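Local coordinates for flagellar pocket-related cytoskeletal protein (Trypanosoma brucei, PDB 6SJQ) that helps build the collar around the flagellar pocket, its N-terminal ubiquitin-fold domain (the part described here) having a long structured loop for protein binding, at residues Phe6-Ala11 with Asp85-Tyr90; Asp13-Lys18 with Glu97-Ser102; Phe21-Pro26 with Met110-Ser115; Ala41-Ile46 with Ser56-Ser61. All coordinates share one frame; numbering follows the deposited sequence.

How the contacts relate
Contact 1 joins the parallel strands 6-14 and 87-92 in the middle of the ubiquitin-fold sheet, while contact 4 fastens the helix 31-49 to the segment after it; both put apolar side chains between helix and sheet, where Val-10 and Phe-42 meet. Contacts 2 and 3 lie nearer the surface: the chain after the last strand returns to the hairpin of strands 6-14 and 17-25, at its turn in contact 2 and beside the outer strand in contact 3. Backbone bonds dominate contact 1, charge and histidine chemistry contact 2, proline and phenylalanine contact 3; contact 4 is aromatic and apolar but for one serine hydroxyl bonded to the loop. His-57 and His-99 connect contacts 4 and 2.

Contact 1 (Phe6-Ala11 with Asp85-Tyr90); sequences FLVQVA and DYCQLY
Gln-9 lays its CG over one face of the Tyr-86 ring, 3.9 Å from CG to the ring centroid, with its amide stacked at 25° to the ring. The strands 6-14 and 87-92 are the parallel pair at the middle of the ubiquitin-fold sheet. Their ladder includes Gln-9 N to Cys-87 O and Leu-89 N to Gln-9 O, the latter 2.8 Å. Gln-9 suits this place because its CG methylene covers the ring while its amide still reaches the backbone: NE2 donates to Tyr-86 O at 2.9 Å, and OE1 is held by Asn-20. The tyrosine hydroxyl is bonded in turn to Glu-22. At the start, where the second chain is still a loop, Asp-85 continues the pairing with a side chain. Its CG stands anti to the backbone N (chi1 -176°), and OD1 accepts from Leu-7 N at 2.9 Å in a nearly straight bond. Val-8 CG1 meets Leu-89 CD1 at 3.6 Å, branched apolar groups on the face where Leu-89 and Val-10 meet the helix 31-49. Gln-88 NE2 donates to Asn-20 OD1. Leu-89 O takes two donors from opposite faces of its plane, Ala-11 N at 2.9 Å and Gln-88 NE2 at 3.1 Å.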
loop_
_atom_site.group_PDB
_atom_site.type_symbol
_atom_site.label_atom_id
_atom_site.label_comp_id
_atom_site.label_asym_id
_atom_site.label_seq_id
_atom_site.Cartn_x
_atom_site.Cartn_y
_atom_site.Cartn_z
ATOM N N PHE A 6 -14.383 -2.730 -7.481
ATOM C CA PHE A 6 -13.678 -1.458 -7.426
ATOM C C PHE A 6 -12.223 -1.743 -7.056
ATOM O O PHE A 6 -11.950 -2.314 -5.989
ATOM C CB PHE A 6 -14.326 -0.574 -6.352
ATOM C CG PHE A 6 -13.830 0.843 -6.344
ATOM C CD1 PHE A 6 -12.607 1.169 -5.762
ATOM C CD2 PHE A 6 -14.593 1.859 -6.922
ATOM C CE1 PHE A 6 -12.145 2.481 -5.752
ATOM C CE2 PHE A 6 -14.143 3.187 -6.904
ATOM C CZ PHE A 6 -12.909 3.494 -6.312
ATOM N N LEU A 7 -11.291 -1.308 -7.915
ATOM C CA LEU A 7 -9.874 -1.616 -7.719
ATOM C C LEU A 7 -9.130 -0.374 -7.267
ATOM O O LEU A 7 -9.466 0.737 -7.682
ATOM C CB LEU A 7 -9.241 -2.123 -9.023
ATOM C CG LEU A 7 -10.023 -3.322 -9.582
ATOM C CD1 LEU A 7 -9.560 -3.710 -10.980
ATOM C CD2 LEU A 7 -9.874 -4.474 -8.652
ATOM N N VAL A 8 -8.136 -0.581 -6.402
ATOM C CA VAL A 8 -7.213 0.479 -6.019
ATOM C C VAL A 8 -5.793 -0.087 -6.089
ATOM O O VAL A 8 -5.570 -1.204 -5.657
ATOM C CB VAL A 8 -7.485 0.954 -4.574
ATOM C CG1 VAL A 8 -6.552 2.104 -4.219
ATOM C CG2 VAL A 8 -8.950 1.392 -4.418
ATOM N N GLN A 9 -4.834 0.664 -6.631
ATOM C CA GLN A 9 -3.422 0.237 -6.594
ATOM C C GLN A 9 -2.789 0.844 -5.363
ATOM O O GLN A 9 -2.925 2.047 -5.136
ATOM C CB GLN A 9 -2.662 0.752 -7.814
ATOM C CG GLN A 9 -3.244 0.333 -9.152
ATOM C CD GLN A 9 -2.494 0.975 -10.299
ATOM O OE1 GLN A 9 -1.390 0.544 -10.651
ATOM N NE2 GLN A 9 -3.066 2.046 -10.862
ATOM N N VAL A 10 -2.134 0.029 -4.535
ATOM C CA VAL A 10 -1.495 0.545 -3.326
ATOM C C VAL A 10 0.001 0.214 -3.333
ATOM O O VAL A 10 0.397 -0.960 -3.438
ATOM C CB VAL A 10 -2.173 -0.010 -2.066
ATOM C CG1 VAL A 10 -1.776 0.801 -0.874
ATOM C CG2 VAL A 10 -3.686 0.045 -2.227
ATOM N N ALA A 11 0.823 1.253 -3.240
ATOM C CA ALA A 11 2.259 1.082 -3.274
ATOM C C ALA A 11 2.899 1.455 -1.944
ATOM O O ALA A 11 2.360 2.256 -1.169
ATOM C CB ALA A 11 2.870 1.917 -4.417
ATOM N N ASP A 85 -11.698 4.505 -9.445
ATOM C CA ASP A 85 -11.284 3.174 -9.841
ATOM C C ASP A 85 -9.898 3.157 -10.481
ATOM O O ASP A 85 -9.605 3.920 -11.411
ATOM C CB ASP A 85 -12.288 2.521 -10.802
ATOM C CG ASP A 85 -11.902 1.076 -11.131
ATOM O OD1 ASP A 85 -12.141 0.186 -10.286
ATOM O OD2 ASP A 85 -11.320 0.827 -12.213
ATOM N N TYR A 86 -9.063 2.269 -9.954
ATOM C CA TYR A 86 -7.708 2.008 -10.397
ATOM C C TYR A 86 -6.783 3.174 -10.127
ATOM O O TYR A 86 -5.704 3.256 -10.709
ATOM C CB TYR A 86 -7.637 1.532 -11.863
ATOM C CG TYR A 86 -6.603 0.440 -12.030
ATOM C CD1 TYR A 86 -5.380 0.701 -12.627
ATOM C CD2 TYR A 86 -6.835 -0.839 -11.546
ATOM C CE1 TYR A 86 -4.420 -0.294 -12.755
ATOM C CE2 TYR A 86 -5.884 -1.843 -11.676
ATOM C CZ TYR A 86 -4.680 -1.564 -12.283
ATOM O OH TYR A 86 -3.728 -2.560 -12.401
ATOM N N CYS A 87 -7.182 4.053 -9.212
ATOM C CA CYS A 87 -6.283 5.121 -8.792
ATOM C C CYS A 87 -5.060 4.528 -8.074
ATOM O O CYS A 87 -5.090 3.387 -7.615
ATOM C CB CYS A 87 -7.006 6.157 -7.935
ATOM S SG CYS A 87 -7.411 5.651 -6.243
ATOM N N GLN A 88 -3.972 5.305 -8.044
ATOM C CA GLN A 88 -2.734 4.892 -7.401
ATOM C C GLN A 88 -2.544 5.584 -6.055
ATOM O O GLN A 88 -2.568 6.812 -5.972
ATOM C CB GLN A 88 -1.538 5.238 -8.296
ATOM C CG GLN A 88 -0.206 4.799 -7.678
ATOM C CD GLN A 88 -0.022 3.303 -7.728
ATOM O OE1 GLN A 88 0.019 2.690 -8.815
ATOM N NE2 GLN A 88 0.055 2.683 -6.549
ATOM N N LEU A 89 -2.359 4.788 -5.002
ATOM C CA LEU A 89 -2.053 5.282 -3.657
ATOM C C LEU A 89 -0.615 4.933 -3.261
ATOM O O LEU A 89 -0.038 3.955 -3.739
ATOM C CB LEU A 89 -3.002 4.650 -2.619
ATOM C CG LEU A 89 -4.510 4.762 -2.849
ATOM C CD1 LEU A 89 -5.247 4.180 -1.647
ATOM C CD2 LEU A 89 -4.904 6.203 -3.067
ATOM N N TYR A 90 -0.028 5.741 -2.386
ATOM C CA TYR A 90 1.242 5.380 -1.766
ATOM C C TYR A 90 1.079 5.476 -0.257
ATOM O O TYR A 90 0.522 6.451 0.252
ATOM C CB TYR A 90 2.355 6.316 -2.216
ATOM C CG TYR A 90 3.697 5.948 -1.626
ATOM C CD1 TYR A 90 4.507 4.991 -2.225
ATOM C CD2 TYR A 90 4.151 6.551 -0.463
ATOM C CE1 TYR A 90 5.748 4.657 -1.681
ATOM C CE2 TYR A 90 5.381 6.226 0.075
ATOM C CZ TYR A 90 6.171 5.289 -0.539
ATOM O OH TYR A 90 7.389 4.975 0.031
#

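Contact 2 (Asp13-Lys18 with Glu97-Ser102); sequences DIFNNK and EWHKES
His-99 sets CE1 over the centre of the Phe-15 ring, 3.4 Å above its plane, in an edge-to-face pair whose planes stand at 55°. The same imidazole accepts from Phe-15 N through ND1, 3.0 Å away and nearly in the ring plane; a histidine suits the place because it can take a backbone N-H at one nitrogen and bond His-57 at the other, NE2. Trp-98 CB packs beside Phe-15 CE1 at 3.9 Å. Phe-15 and Asn-16 form the corners of a type I' turn, that of a two-residue beta hairpin joining the first two strands of the ubiquitin fold, and the loop after strand 87-92 passes across it. Toward Ser-102 the contact turns polar: within the hairpin Asp-13 OD2 uses its syn lone pair for a 2.8 Å salt bridge to Lys-18 NZ, and across the contact OD1 accepts from Ser-102 OG at 3.1 Å; Tyr-90 adds a hydroxyl at OD2. The looser side faces solvent at Asn-16 and Lys-100, whose side chains come no nearer than 4.0 Å, from Asn-16 OD1 to Lys-100 CG. A water bridges the two, donating to Asn-16 OD1 and to Lys-100 O.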
loop_
_atom_site.group_PDB
_atom_site.type_symbol
_atom_site.label_atom_id
_atom_site.label_comp_id
_atom_site.label_asym_id
_atom_site.label_seq_id
_atom_site.Cartn_x
_atom_site.Cartn_y
_atom_site.Cartn_z
ATOM N N ASP A 13 7.208 1.261 0.089
ATOM C CA ASP A 13 8.585 0.784 0.056
ATOM C C ASP A 13 8.811 -0.297 1.096
ATOM O O ASP A 13 8.710 -0.043 2.294
ATOM C CB ASP A 13 9.568 1.941 0.218
ATOM C CG ASP A 13 9.690 2.754 -1.054
ATOM O OD1 ASP A 13 10.231 2.218 -2.041
ATOM O OD2 ASP A 13 9.218 3.912 -1.088
ATOM N N ILE A 14 9.100 -1.509 0.626
ATOM C CA ILE A 14 9.339 -2.638 1.528
ATOM C C ILE A 14 10.751 -3.210 1.315
ATOM O O ILE A 14 11.076 -3.708 0.235
ATOM C CB ILE A 14 8.288 -3.755 1.316
ATOM C CG1 ILE A 14 6.844 -3.193 1.348
ATOM C CG2 ILE A 14 8.498 -4.885 2.318
ATOM C CD1 ILE A 14 6.312 -2.769 2.716
ATOM N N PHE A 15 11.573 -3.143 2.353
ATOM C CA PHE A 15 12.999 -3.529 2.274
ATOM C C PHE A 15 13.716 -3.008 1.038
ATOM O O PHE A 15 14.348 -3.784 0.326
ATOM C CB PHE A 15 13.159 -5.052 2.301
ATOM C CG PHE A 15 12.676 -5.683 3.556
ATOM C CD1 PHE A 15 13.289 -5.403 4.765
ATOM C CD2 PHE A 15 11.621 -6.574 3.530
ATOM C CE1 PHE A 15 12.845 -5.991 5.943
ATOM C CE2 PHE A 15 11.173 -7.185 4.702
ATOM C CZ PHE A 15 11.781 -6.889 5.912
ATOM N N ASN A 16 13.604 -1.715 0.769
ATOM C CA ASN A 16 14.296 -1.136 -0.393
ATOM C C ASN A 16 13.828 -1.627 -1.773
ATOM O O ASN A 16 14.571 -1.532 -2.752
ATOM C CB ASN A 16 15.823 -1.307 -0.272
ATOM C CG ASN A 16 16.458 -0.302 0.669
ATOM O OD1 ASN A 16 16.110 0.881 0.668
ATOM N ND2 ASN A 16 17.415 -0.768 1.469
ATOM N N ASN A 17 12.613 -2.162 -1.854
ATOM C CA ASN A 17 11.965 -2.365 -3.151
ATOM C C ASN A 17 10.631 -1.645 -3.125
ATOM O O ASN A 17 9.957 -1.649 -2.102
ATOM C CB ASN A 17 11.738 -3.850 -3.429
ATOM C CG ASN A 17 13.032 -4.622 -3.576
ATOM O OD1 ASN A 17 13.380 -5.444 -2.727
ATOM N ND2 ASN A 17 13.758 -4.359 -4.658
ATOM N N LYS A 18 10.246 -1.023 -4.238
ATOM C CA LYS A 18 8.912 -0.446 -4.355
ATOM C C LYS A 18 7.954 -1.555 -4.745
ATOM O O LYS A 18 8.167 -2.245 -5.740
ATOM C CB LYS A 18 8.887 0.593 -5.471
ATOM C CG LYS A 18 9.093 2.006 -5.025
ATOM C CD LYS A 18 7.807 2.621 -4.515
ATOM C CE LYS A 18 8.039 4.101 -4.317
ATOM N NZ LYS A 18 9.439 4.352 -3.859
ATOM N N GLU A 97 13.547 1.055 11.168
ATOM C CA GLU A 97 14.887 0.586 10.794
ATOM C C GLU A 97 15.012 -0.070 9.422
ATOM O O GLU A 97 16.110 -0.159 8.866
ATOM C CB GLU A 97 15.369 -0.473 11.801
ATOM C CG GLU A 97 15.261 -0.121 13.278
ATOM C CD GLU A 97 15.607 -1.312 14.173
ATOM O OE1 GLU A 97 16.644 -1.973 13.929
ATOM O OE2 GLU A 97 14.834 -1.597 15.113
ATOM N N TRP A 98 13.905 -0.587 8.898
ATOM C CA TRP A 98 14.001 -1.512 7.775
ATOM C C TRP A 98 13.449 -0.985 6.482
ATOM O O TRP A 98 13.860 -1.439 5.417
ATOM C CB TRP A 98 13.313 -2.835 8.124
ATOM C CG TRP A 98 13.816 -3.384 9.396
ATOM C CD1 TRP A 98 15.072 -3.864 9.640
ATOM C CD2 TRP A 98 13.098 -3.494 10.622
ATOM N NE1 TRP A 98 15.172 -4.274 10.941
ATOM C CE2 TRP A 98 13.970 -4.057 11.572
ATOM C CE3 TRP A 98 11.795 -3.169 11.016
ATOM C CZ2 TRP A 98 13.585 -4.314 12.884
ATOM C CZ3 TRP A 98 11.412 -3.422 12.315
ATOM C CH2 TRP A 98 12.303 -3.989 13.237
ATOM N N HIS A 99 12.524 -0.033 6.566
ATOM C CA HIS A 99 11.807 0.419 5.382
ATOM C C HIS A 99 11.925 1.918 5.219
ATOM O O HIS A 99 11.376 2.681 6.015
ATOM C CB HIS A 99 10.332 0.014 5.469
ATOM C CG HIS A 99 10.140 -1.425 5.844
ATOM N ND1 HIS A 99 10.424 -2.458 4.985
ATOM C CD2 HIS A 99 9.735 -1.994 7.006
ATOM C CE1 HIS A 99 10.198 -3.613 5.595
ATOM N NE2 HIS A 99 9.770 -3.358 6.814
ATOM N N LYS A 100 12.649 2.338 4.188
ATOM C CA LYS A 100 12.815 3.760 3.940
ATOM C C LYS A 100 12.338 4.131 2.547
ATOM O O LYS A 100 12.332 3.299 1.628
ATOM C CB LYS A 100 14.262 4.212 4.182
ATOM C CG LYS A 100 15.332 3.189 3.833
ATOM C CD LYS A 100 15.783 2.409 5.063
ATOM C CE LYS A 100 17.058 1.607 4.768
ATOM N NZ LYS A 100 17.371 0.585 5.819
ATOM N N GLU A 101 11.912 5.381 2.414
ATOM C CA GLU A 101 11.377 5.884 1.166
ATOM C C GLU A 101 12.443 5.894 0.085
ATOM O O GLU A 101 13.631 6.082 0.362
ATOM C CB GLU A 101 10.801 7.290 1.362
ATOM C CG GLU A 101 9.566 7.341 2.260
ATOM C CD GLU A 101 9.897 7.241 3.746
ATOM O OE1 GLU A 101 11.091 7.085 4.094
ATOM O OE2 GLU A 101 8.960 7.316 4.572
ATOM N N SER A 102 12.011 5.652 -1.148
ATOM C CA SER A 102 12.880 5.783 -2.305
ATOM C C SER A 102 12.059 6.359 -3.437
ATOM O O SER A 102 10.824 6.266 -3.437
ATOM C CB SER A 102 13.418 4.430 -2.742
ATOM O OG SER A 102 12.455 3.773 -3.546
HETATM O O HOH W 1 11.840 0.516 2.333
HETATM O O HOH W 2 13.946 2.113 -0.099
#

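Contact 3 (Phe21-Pro26 with Met110-Ser115); sequences FELSFP and MKPPSS
Phe-21 turns one face of its ring to two consecutive prolines. Pro-112 CA and Pro-113 CD each stand 4.0 Å from the ring centroid, both offset toward the rim. Proline suits such a neighbour: its rigid ring and the C-H groups beside nitrogen give CH-pi contacts without an N-H to satisfy. Met-110 CG lies near the ring plane, 3.9 Å from Phe-21 CE1, and Pro-112 CG extends the apolar patch to Leu-23 CD2. Farther out comes the backbone: Glu-22 N donates to Met-110 O at 2.9 Å, and Phe-21 CA sends a C-H toward the same oxygen. At the exposed edge the extended Glu-22 side chain is modelled in a salt bridge through OE2 with Lys-111 NZ, at a separation too short to be exact, while Tyr-86 holds OE1. Glutamate and lysine probably fit here since their long chains can pair beyond the strand. The touching parts run 85° apart and share a single bridge, so the tail meets the edge of strand 17-25 and turns away from it instead of adding another strand: an extra segment after the last strand, laid on the edge of the ubiquitin fold between strand 17-25 and the helix, where Pro-113 touches Glu-45.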
loop_
_atom_site.group_PDB
_atom_site.type_symbol
_atom_site.label_atom_id
_atom_site.label_comp_id
_atom_site.label_asym_id
_atom_site.label_seq_id
_atom_site.Cartn_x
_atom_site.Cartn_y
_atom_site.Cartn_z
ATOM N N PHE A 21 0.486 -3.192 -5.168
ATOM C CA PHE A 21 -0.557 -4.216 -5.147
ATOM C C PHE A 21 -1.912 -3.727 -5.650
ATOM O O PHE A 21 -2.368 -2.613 -5.321
ATOM C CB PHE A 21 -0.734 -4.759 -3.719
ATOM C CG PHE A 21 0.447 -5.536 -3.209
ATOM C CD1 PHE A 21 1.121 -6.425 -4.035
ATOM C CD2 PHE A 21 0.872 -5.391 -1.890
ATOM C CE1 PHE A 21 2.200 -7.149 -3.560
ATOM C CE2 PHE A 21 1.954 -6.102 -1.409
ATOM C CZ PHE A 21 2.613 -7.000 -2.245
ATOM N N GLU A 22 -2.564 -4.576 -6.444
ATOM C CA GLU A 22 -3.949 -4.331 -6.856
ATOM C C GLU A 22 -4.874 -4.878 -5.781
ATOM O O GLU A 22 -4.891 -6.091 -5.536
ATOM C CB GLU A 22 -4.194 -5.064 -8.176
ATOM C CG GLU A 22 -5.489 -4.739 -8.861
ATOM C CD GLU A 22 -5.607 -5.511 -10.161
ATOM O OE1 GLU A 22 -4.974 -5.097 -11.157
ATOM O OE2 GLU A 22 -6.299 -6.548 -10.169
ATOM N N LEU A 23 -5.623 -4.006 -5.103
ATOM C CA LEU A 23 -6.563 -4.457 -4.075
ATOM C C LEU A 23 -7.959 -4.350 -4.653
ATOM O O LEU A 23 -8.273 -3.382 -5.355
ATOM C CB LEU A 23 -6.428 -3.590 -2.816
ATOM C CG LEU A 23 -5.050 -3.579 -2.142
ATOM C CD1 LEU A 23 -5.160 -2.860 -0.799
ATOM C CD2 LEU A 23 -4.543 -5.006 -1.924
ATOM N N SER A 24 -8.795 -5.355 -4.407
ATOM C CA SER A 24 -10.151 -5.406 -4.960
ATOM C C SER A 24 -11.194 -5.252 -3.853
ATOM O O SER A 24 -11.040 -5.817 -2.764
ATOM C CB SER A 24 -10.394 -6.738 -5.689
ATOM O OG SER A 24 -9.550 -6.885 -6.818
ATOM N N PHE A 25 -12.249 -4.485 -4.123
ATOM C CA PHE A 25 -13.338 -4.314 -3.167
ATOM C C PHE A 25 -14.675 -4.405 -3.906
ATOM O O PHE A 25 -14.735 -4.146 -5.110
ATOM C CB PHE A 25 -13.242 -2.956 -2.467
ATOM C CG PHE A 25 -11.908 -2.690 -1.819
ATOM C CD1 PHE A 25 -10.863 -2.132 -2.550
ATOM C CD2 PHE A 25 -11.689 -3.041 -0.494
ATOM C CE1 PHE A 25 -9.617 -1.904 -1.966
ATOM C CE2 PHE A 25 -10.447 -2.807 0.114
ATOM C CZ PHE A 25 -9.407 -2.235 -0.624
ATOM N N PRO A 26 -15.756 -4.770 -3.201
ATOM C CA PRO A 26 -17.078 -4.816 -3.852
ATOM C C PRO A 26 -17.572 -3.458 -4.369
ATOM O O PRO A 26 -18.337 -3.408 -5.329
ATOM C CB PRO A 26 -18.008 -5.303 -2.733
ATOM C CG PRO A 26 -17.116 -6.075 -1.816
ATOM C CD PRO A 26 -15.791 -5.343 -1.841
ATOM N N MET A 110 0.513 -5.868 -8.860
ATOM C CA MET A 110 0.301 -7.316 -8.820
ATOM C C MET A 110 -0.696 -7.691 -7.733
ATOM O O MET A 110 -0.941 -6.912 -6.802
ATOM C CB MET A 110 1.630 -8.101 -8.651
ATOM C CG MET A 110 2.191 -8.357 -7.246
ATOM S SD MET A 110 3.789 -9.284 -7.300
ATOM C CE MET A 110 4.774 -8.104 -8.198
ATOM N N LYS A 111 -1.280 -8.879 -7.850
ATOM C CA LYS A 111 -2.094 -9.417 -6.771
ATOM C C LYS A 111 -1.278 -9.510 -5.499
ATOM O O LYS A 111 -0.112 -9.940 -5.521
ATOM C CB LYS A 111 -2.647 -10.802 -7.136
ATOM C CG LYS A 111 -3.654 -10.768 -8.279
ATOM C CD LYS A 111 -4.628 -9.604 -8.088
ATOM C CE LYS A 111 -5.714 -9.569 -9.156
ATOM N NZ LYS A 111 -6.698 -8.483 -8.860
ATOM N N PRO A 112 -1.890 -9.116 -4.368
ATOM C CA PRO A 112 -1.240 -9.157 -3.061
ATOM C C PRO A 112 -1.005 -10.593 -2.605
ATOM O O PRO A 112 -1.648 -11.511 -3.125
ATOM C CB PRO A 112 -2.258 -8.455 -2.148
ATOM C CG PRO A 112 -3.565 -8.629 -2.831
ATOM C CD PRO A 112 -3.265 -8.590 -4.293
ATOM N N PRO A 113 -0.092 -10.789 -1.644
ATOM C CA PRO A 113 0.218 -12.125 -1.134
ATOM C C PRO A 113 -1.043 -12.868 -0.709
ATOM O O PRO A 113 -2.008 -12.251 -0.236
ATOM C CB PRO A 113 1.124 -11.833 0.055
ATOM C CG PRO A 113 1.834 -10.531 -0.357
ATOM C CD PRO A 113 0.732 -9.744 -0.991
ATOM N N SER A 114 -1.047 -14.187 -0.876
ATOM C CA SER A 114 -2.253 -14.968 -0.618
ATOM C C SER A 114 -2.418 -15.317 0.853
ATOM O O SER A 114 -3.506 -15.685 1.285
ATOM C CB SER A 114 -2.222 -16.257 -1.421
ATOM O OG SER A 114 -1.216 -17.096 -0.908
ATOM N N SER A 115 -1.339 -15.203 1.621
ATOM C CA SER A 115 -1.391 -15.545 3.029
ATOM C C SER A 115 -0.222 -14.899 3.725
ATOM O O SER A 115 0.607 -14.266 3.072
ATOM C CB SER A 115 -1.240 -17.049 3.186
ATOM O OG SER A 115 0.133 -17.409 3.050
#

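Contact 4 (Ala41-Ile46 with Ser56-Ser61); sequences AFSNEI and SHKFHS
Helix-to-loop packing joins Phe-42, Ser-43 and Ile-46, on the second half of the helix 31-49 of the ubiquitin fold, to the extended segment 56-61 that leads into strand 63-68. Phe-42 and Phe-59 run alongside each other in the same direction, their planes at 40°. Phe-42 CB rests over the Phe-59 face, 3.4 Å from Phe-59 CG, and Phe-42 CD2 lies above the centre of that ring. Broad flat groups suit the layer between helix and sheet, since both side chains also touch Ala-12 and Val-91. One helical turn on, Ile-46 divides its branches: CD1 meets the Phe-59 ring near its plane, and CG2 stands 3.4 Å above one face of the His-57 ring. Beyond the isoleucine His-57 stacks with Trp-98, and its NE2 is taken by His-99. Ser-43 is short enough for its hydroxyl to serve the loop backbone, Phe-59 N donating to Ser-43 OG at 2.9 Å, while OG is also bonded to Glu-39 O of its own helix. A water joins Ser-43 O to His-57 O. With Phe-59 N donating, the hydroxyl proton is left for Glu-39 O, so one serine can satisfy loop and helix together.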
loop_
_atom_site.group_PDB
_atom_site.type_symbol
_atom_site.label_atom_id
_atom_site.label_comp_id
_atom_site.label_asym_id
_atom_site.label_seq_id
_atom_site.Cartn_x
_atom_site.Cartn_y
_atom_site.Cartn_z
ATOM N N ALA A 41 -2.032 -6.583 3.474
ATOM C CA ALA A 41 -1.249 -6.986 2.289
ATOM C C ALA A 41 0.241 -6.705 2.474
ATOM O O ALA A 41 1.089 -7.542 2.164
ATOM C CB ALA A 41 -1.768 -6.288 1.045
ATOM N N PHE A 42 0.570 -5.527 2.993
ATOM C CA PHE A 42 1.979 -5.170 3.164
ATOM C C PHE A 42 2.622 -5.955 4.308
ATOM O O PHE A 42 3.825 -6.230 4.268
ATOM C CB PHE A 42 2.128 -3.655 3.382
ATOM C CG PHE A 42 1.827 -2.820 2.150
ATOM C CD1 PHE A 42 2.324 -3.170 0.901
ATOM C CD2 PHE A 42 1.062 -1.676 2.256
ATOM C CE1 PHE A 42 2.031 -2.378 -0.228
ATOM C CE2 PHE A 42 0.779 -0.881 1.143
ATOM C CZ PHE A 42 1.259 -1.236 -0.094
ATOM N N SER A 43 1.835 -6.298 5.330
ATOM C CA SER A 43 2.365 -7.094 6.443
ATOM C C SER A 43 2.669 -8.472 5.912
ATOM O O SER A 43 3.695 -9.060 6.275
ATOM C CB SER A 43 1.403 -7.183 7.622
ATOM O OG SER A 43 1.287 -5.935 8.291
ATOM N N ASN A 44 1.803 -8.978 5.033
ATOM C CA ASN A 44 2.062 -10.272 4.396
ATOM C C ASN A 44 3.307 -10.236 3.531
ATOM O O ASN A 44 4.090 -11.190 3.534
ATOM C CB ASN A 44 0.864 -10.764 3.591
ATOM C CG ASN A 44 -0.263 -11.242 4.484
ATOM O OD1 ASN A 44 -0.048 -11.514 5.676
ATOM N ND2 ASN A 44 -1.472 -11.347 3.922
ATOM N N GLU A 45 3.504 -9.131 2.808
ATOM C CA GLU A 45 4.714 -8.956 2.003
ATOM C C GLU A 45 5.966 -8.897 2.884
ATOM O O GLU A 45 6.960 -9.559 2.583
ATOM C CB GLU A 45 4.585 -7.712 1.104
ATOM C CG GLU A 45 5.790 -7.454 0.201
ATOM C CD GLU A 45 5.859 -8.367 -1.002
ATOM O OE1 GLU A 45 5.006 -9.273 -1.147
ATOM O OE2 GLU A 45 6.773 -8.175 -1.831
ATOM N N ILE A 46 5.931 -8.117 3.968
ATOM C CA ILE A 46 7.040 -8.120 4.925
ATOM C C ILE A 46 7.386 -9.525 5.428
ATOM O O ILE A 46 8.567 -9.902 5.433
ATOM C CB ILE A 46 6.777 -7.203 6.138
ATOM C CG1 ILE A 46 6.788 -5.736 5.689
ATOM C CG2 ILE A 46 7.819 -7.449 7.263
ATOM C CD1 ILE A 46 6.264 -4.776 6.792
ATOM N N SER A 56 10.616 -10.223 13.214
ATOM C CA SER A 56 9.273 -10.158 12.659
ATOM C C SER A 56 8.590 -8.838 13.021
ATOM O O SER A 56 8.729 -8.330 14.130
ATOM C CB SER A 56 8.446 -11.337 13.174
ATOM O OG SER A 56 9.060 -12.568 12.841
ATOM N N HIS A 57 7.848 -8.272 12.079
ATOM C CA HIS A 57 7.139 -7.032 12.355
ATOM C C HIS A 57 6.006 -6.815 11.347
ATOM O O HIS A 57 5.907 -7.531 10.341
ATOM C CB HIS A 57 8.109 -5.846 12.349
ATOM C CG HIS A 57 8.814 -5.641 11.043
ATOM N ND1 HIS A 57 9.958 -6.331 10.702
ATOM C CD2 HIS A 57 8.551 -4.810 10.003
ATOM C CE1 HIS A 57 10.361 -5.946 9.500
ATOM N NE2 HIS A 57 9.525 -5.024 9.058
ATOM N N LYS A 58 5.156 -5.833 11.623
ATOM C CA LYS A 58 3.975 -5.578 10.804
ATOM C C LYS A 58 4.173 -4.288 10.056
ATOM O O LYS A 58 5.042 -3.482 10.411
ATOM C CB LYS A 58 2.723 -5.459 11.680
ATOM C CG LYS A 58 2.379 -6.711 12.477
ATOM C CD LYS A 58 2.010 -7.872 11.565
ATOM C CE LYS A 58 1.528 -9.072 12.390
ATOM N NZ LYS A 58 0.860 -10.098 11.534
ATOM N N PHE A 59 3.358 -4.065 9.029
ATOM C CA PHE A 59 3.343 -2.770 8.354
ATOM C C PHE A 59 2.365 -1.859 9.099
ATOM O O PHE A 59 1.235 -2.264 9.408
ATOM C CB PHE A 59 2.898 -2.966 6.903
ATOM C CG PHE A 59 2.883 -1.698 6.083
ATOM C CD1 PHE A 59 1.814 -0.820 6.144
ATOM C CD2 PHE A 59 3.945 -1.400 5.231
ATOM C CE1 PHE A 59 1.811 0.346 5.380
ATOM C CE2 PHE A 59 3.935 -0.251 4.457
ATOM C CZ PHE A 59 2.871 0.631 4.543
ATOM N N HIS A 60 2.798 -0.639 9.405
ATOM C CA HIS A 60 1.917 0.334 10.048
ATOM C C HIS A 60 1.804 1.577 9.180
ATOM O O HIS A 60 2.800 2.261 8.949
ATOM C CB HIS A 60 2.479 0.719 11.411
ATOM C CG HIS A 60 2.670 -0.446 12.334
ATOM N ND1 HIS A 60 1.612 -1.100 12.933
ATOM C CD2 HIS A 60 3.791 -1.072 12.759
ATOM C CE1 HIS A 60 2.077 -2.077 13.690
ATOM N NE2 HIS A 60 3.394 -2.082 13.606
ATOM N N SER A 61 0.593 1.878 8.731
ATOM C CA SER A 61 0.361 3.046 7.881
ATOM C C SER A 61 0.352 4.335 8.703
ATOM O O SER A 61 -0.258 4.397 9.772
ATOM C CB SER A 61 -0.980 2.897 7.190
ATOM O OG SER A 61 -2.019 3.028 8.140
HETATM O O HOH W 3 4.433 -9.141 8.956
#